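Long-range contact in ESX-5 secretion system protein EccC5 (Mycobacterium tuberculosis, PDB 6J18), which binds and hydrolyses ATP as part of the membrane-embedded ESX-5 type VII secretion system, which exports EsxN and a number of PE_PGRS and PPE proteins: residues Ile117-Ala128 and Ala152-Arg160. Residues are numbered along the deposited sequence; the frame is centred on the assembly and turned at random. Where two conformers were deposited one is given.
Sequences IGRLYAPGASSA and ALGSDYVER
Tyr157 lays its ring between Pro123 and Leu153, with its hydroxyl directed at the chain leaving helix 106-120. Pro123 CA sits over one face in a CH-pi contact, 3.7 Å from the centroid of the Tyr157 ring and 18° off its normal, while Leu153 CD2 approaches the opposite face near the rim; between them they limit the turning of the ring. Tyr121 O, the carbonyl of the first residue past the helix, lies at the ring's edge, in its plane, and accepts a short hydrogen bond from Tyr157 OH (2.5 Å) that anchors the hydroxyl end. Leu153 CD2 also lies 3.7 Å from Gly118 CA, where the glycine lets the leucine methyl come close to the helix backbone. Beyond the ring, Asp156 O accepts a bond from Ala125 N (3.0 Å), the donor standing well above the carbonyl plane, and Pro123 CB packs on Asp156 CB. Farther along, Glu159 bends at chi2 (72°) and turns its carboxylate to Ser126: OE1 takes the backbone N (2.7 Å) and OE2 takes OG (2.8 Å), both on their syn sides. This two-pronged grip holds the beginning of the type I turn from Ala125 to Ala128. Within the third, C-terminal FtsK-type domain, away from the nucleotide, the contact joins the end of helix 106-120 and short strand 122-123 to the loop entering strand 158-162 and that strand's first residues; both strands run parallel to strand 137-143.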
loop_
_atom_site.group_PDB
_atom_site.type_symbol
_atom_site.label_atom_id
_atom_site.label_comp_id
_atom_site.label_asym_id
_atom_site.label_seq_id
_atom_site.Cartn_x
_atom_site.Cartn_y
_atom_site.Cartn_z
ATOM N N ILE A 117 5.936 -8.658 -0.456
ATOM C CA ILE A 117 5.477 -9.054 0.870
ATOM C C ILE A 117 5.737 -10.543 1.089
ATOM O O ILE A 117 6.196 -10.957 2.155
ATOM C CB ILE A 117 3.978 -8.743 1.064
ATOM C CG1 ILE A 117 3.755 -7.231 1.156
ATOM C CG2 ILE A 117 3.440 -9.427 2.310
ATOM C CD1 ILE A 117 2.294 -6.834 1.193
ATOM N N GLY A 118 5.463 -11.340 0.060
ATOM C CA GLY A 118 5.695 -12.772 0.120
ATOM C C GLY A 118 7.164 -13.127 0.261
ATOM O O GLY A 118 7.508 -14.143 0.865
ATOM N N ARG A 119 8.032 -12.286 -0.294
ATOM C CA ARG A 119 9.472 -12.516 -0.225
ATOM C C ARG A 119 10.049 -12.153 1.141
ATOM O O ARG A 119 10.868 -12.886 1.696
ATOM C CB ARG A 119 10.197 -11.716 -1.313
ATOM C CG ARG A 119 11.719 -11.749 -1.187
ATOM C CD ARG A 119 12.414 -11.065 -2.354
ATOM N NE ARG A 119 12.385 -9.607 -2.249
ATOM C CZ ARG A 119 13.294 -8.886 -1.600
ATOM N NH1 ARG A 119 14.307 -9.485 -0.986
ATOM N NH2 ARG A 119 13.190 -7.564 -1.560
ATOM N N LEU A 120 9.607 -11.024 1.684
ATOM C CA LEU A 120 10.244 -10.436 2.858
ATOM C C LEU A 120 9.624 -10.862 4.186
ATOM O O LEU A 120 10.266 -10.770 5.232
ATOM C CB LEU A 120 10.205 -8.914 2.743
ATOM C CG LEU A 120 10.998 -8.357 1.562
ATOM C CD1 LEU A 120 10.532 -6.957 1.240
ATOM C CD2 LEU A 120 12.490 -8.375 1.863
ATOM N N TYR A 121 8.381 -11.325 4.145
ATOM C CA TYR A 121 7.667 -11.674 5.367
ATOM C C TYR A 121 7.271 -13.142 5.424
ATOM O O TYR A 121 6.990 -13.762 4.399
ATOM C CB TYR A 121 6.403 -10.830 5.513
ATOM C CG TYR A 121 6.623 -9.347 5.699
ATOM C CD1 TYR A 121 6.794 -8.507 4.607
ATOM C CD2 TYR A 121 6.629 -8.781 6.969
ATOM C CE1 TYR A 121 6.981 -7.148 4.772
ATOM C CE2 TYR A 121 6.815 -7.423 7.145
ATOM C CZ TYR A 121 6.990 -6.612 6.042
ATOM O OH TYR A 121 7.175 -5.259 6.207
ATOM N N ALA A 122 7.237 -13.686 6.635
ATOM C CA ALA A 122 6.638 -14.991 6.868
ATOM C C ALA A 122 5.123 -14.863 6.732
ATOM O O ALA A 122 4.565 -13.808 7.034
ATOM C CB ALA A 122 7.019 -15.522 8.244
ATOM N N PRO A 123 4.453 -15.928 6.264
ATOM C CA PRO A 123 2.992 -15.899 6.119
ATOM C C PRO A 123 2.279 -15.662 7.451
ATOM O O PRO A 123 2.551 -16.362 8.426
ATOM C CB PRO A 123 2.669 -17.288 5.555
ATOM C CG PRO A 123 3.834 -18.140 5.941
ATOM C CD PRO A 123 5.019 -17.228 5.866
ATOM N N GLY A 124 1.373 -14.689 7.483
ATOM C CA GLY A 124 0.770 -14.257 8.730
ATOM C C GLY A 124 -0.738 -14.394 8.848
ATOM O O GLY A 124 -1.334 -13.859 9.783
ATOM N N ALA A 125 -1.365 -15.102 7.912
ATOM C CA ALA A 125 -2.789 -15.403 8.030
ATOM C C ALA A 125 -3.009 -16.342 9.211
ATOM O O ALA A 125 -2.090 -17.047 9.617
ATOM C CB ALA A 125 -3.325 -16.013 6.746
ATOM N N SER A 126 -4.224 -16.355 9.751
ATOM C CA SER A 126 -4.520 -17.086 10.987
ATOM C C SER A 126 -4.154 -18.570 10.940
ATOM O O SER A 126 -3.718 -19.137 11.942
ATOM C CB SER A 126 -6.003 -16.941 11.336
ATOM O OG SER A 126 -6.303 -15.612 11.726
ATOM N N SER A 127 -4.324 -19.192 9.778
ATOM C CA SER A 127 -4.072 -20.622 9.639
ATOM C C SER A 127 -2.623 -20.933 9.264
ATOM O O SER A 127 -2.244 -22.098 9.145
ATOM C CB SER A 127 -5.017 -21.223 8.598
ATOM O OG SER A 127 -4.870 -20.578 7.345
ATOM N N ALA A 128 -1.816 -19.892 9.081
ATOM C CA ALA A 128 -0.407 -20.073 8.743
ATOM C C ALA A 128 0.369 -20.576 9.960
ATOM O O ALA A 128 -0.048 -20.348 11.093
ATOM C CB ALA A 128 0.187 -18.766 8.222
ATOM N N ALA A 152 -2.083 -13.339 -6.146
ATOM C CA ALA A 152 -0.741 -12.775 -6.044
ATOM C C ALA A 152 -0.042 -13.348 -4.815
ATOM O O ALA A 152 1.173 -13.540 -4.808
ATOM C CB ALA A 152 -0.797 -11.257 -5.974
ATOM N N LEU A 153 -0.831 -13.616 -3.779
ATOM C CA LEU A 153 -0.347 -14.278 -2.573
ATOM C C LEU A 153 -1.303 -15.395 -2.182
ATOM O O LEU A 153 -2.505 -15.304 -2.430
ATOM C CB LEU A 153 -0.199 -13.283 -1.423
ATOM C CG LEU A 153 0.973 -12.306 -1.515
ATOM C CD1 LEU A 153 0.855 -11.234 -0.446
ATOM C CD2 LEU A 153 2.291 -13.054 -1.387
ATOM N N GLY A 154 -0.771 -16.447 -1.569
ATOM C CA GLY A 154 -1.586 -17.575 -1.158
ATOM C C GLY A 154 -2.463 -17.249 0.036
ATOM O O GLY A 154 -2.407 -16.144 0.578
ATOM N N SER A 155 -3.272 -18.218 0.454
ATOM C CA SER A 155 -4.167 -18.025 1.588
ATOM C C SER A 155 -3.413 -18.063 2.916
ATOM O O SER A 155 -4.010 -17.897 3.979
ATOM C CB SER A 155 -5.277 -19.081 1.582
ATOM O OG SER A 155 -4.737 -20.390 1.522
ATOM N N ASP A 156 -2.103 -18.280 2.855
ATOM C CA ASP A 156 -1.279 -18.220 4.055
ATOM C C ASP A 156 -0.897 -16.776 4.369
ATOM O O ASP A 156 -0.400 -16.480 5.455
ATOM C CB ASP A 156 -0.028 -19.089 3.906
ATOM C CG ASP A 156 0.719 -18.831 2.612
ATOM O OD1 ASP A 156 0.150 -18.183 1.707
ATOM O OD2 ASP A 156 1.876 -19.289 2.496
ATOM N N TYR A 157 -1.139 -15.884 3.413
ATOM C CA TYR A 157 -0.912 -14.454 3.606
ATOM C C TYR A 157 -2.229 -13.693 3.675
ATOM O O TYR A 157 -2.402 -12.799 4.505
ATOM C CB TYR A 157 -0.052 -13.878 2.478
ATOM C CG TYR A 157 1.418 -14.197 2.592
ATOM C CD1 TYR A 157 2.267 -13.390 3.337
ATOM C CD2 TYR A 157 1.958 -15.304 1.954
ATOM C CE1 TYR A 157 3.615 -13.678 3.442
ATOM C CE2 TYR A 157 3.301 -15.602 2.053
ATOM C CZ TYR A 157 4.126 -14.788 2.799
ATOM O OH TYR A 157 5.464 -15.085 2.899
ATOM N N VAL A 158 -3.153 -14.051 2.789
ATOM C CA VAL A 158 -4.427 -13.351 2.687
ATOM C C VAL A 158 -5.412 -13.834 3.742
ATOM O O VAL A 158 -6.003 -14.906 3.612
ATOM C CB VAL A 158 -5.055 -13.524 1.293
ATOM C CG1 VAL A 158 -6.362 -12.751 1.203
ATOM C CG2 VAL A 158 -4.085 -13.060 0.219
ATOM N N GLU A 159 -5.578 -13.033 4.788
ATOM C CA GLU A 159 -6.519 -13.340 5.855
ATOM C C GLU A 159 -7.952 -13.220 5.355
ATOM O O GLU A 159 -8.758 -14.138 5.511
ATOM C CB GLU A 159 -6.299 -12.407 7.046
ATOM C CG GLU A 159 -7.267 -12.599 8.205
ATOM C CD GLU A 159 -7.015 -13.876 8.986
ATOM O OE1 GLU A 159 -6.016 -14.571 8.699
ATOM O OE2 GLU A 159 -7.814 -14.182 9.895
ATOM N N ARG A 160 -8.262 -12.072 4.761
ATOM C CA ARG A 160 -9.592 -11.818 4.222
ATOM C C ARG A 160 -9.509 -11.053 2.908
ATOM O O ARG A 160 -8.643 -10.197 2.728
ATOM C CB ARG A 160 -10.443 -11.035 5.227
ATOM C CG ARG A 160 -10.833 -11.814 6.475
ATOM C CD ARG A 160 -11.980 -12.776 6.201
ATOM N NE ARG A 160 -13.271 -12.208 6.577
ATOM C CZ ARG A 160 -14.139 -11.684 5.719
ATOM N NH1 ARG A 160 -13.857 -11.651 4.423
ATOM N NH2 ARG A 160 -15.290 -11.191 6.156
#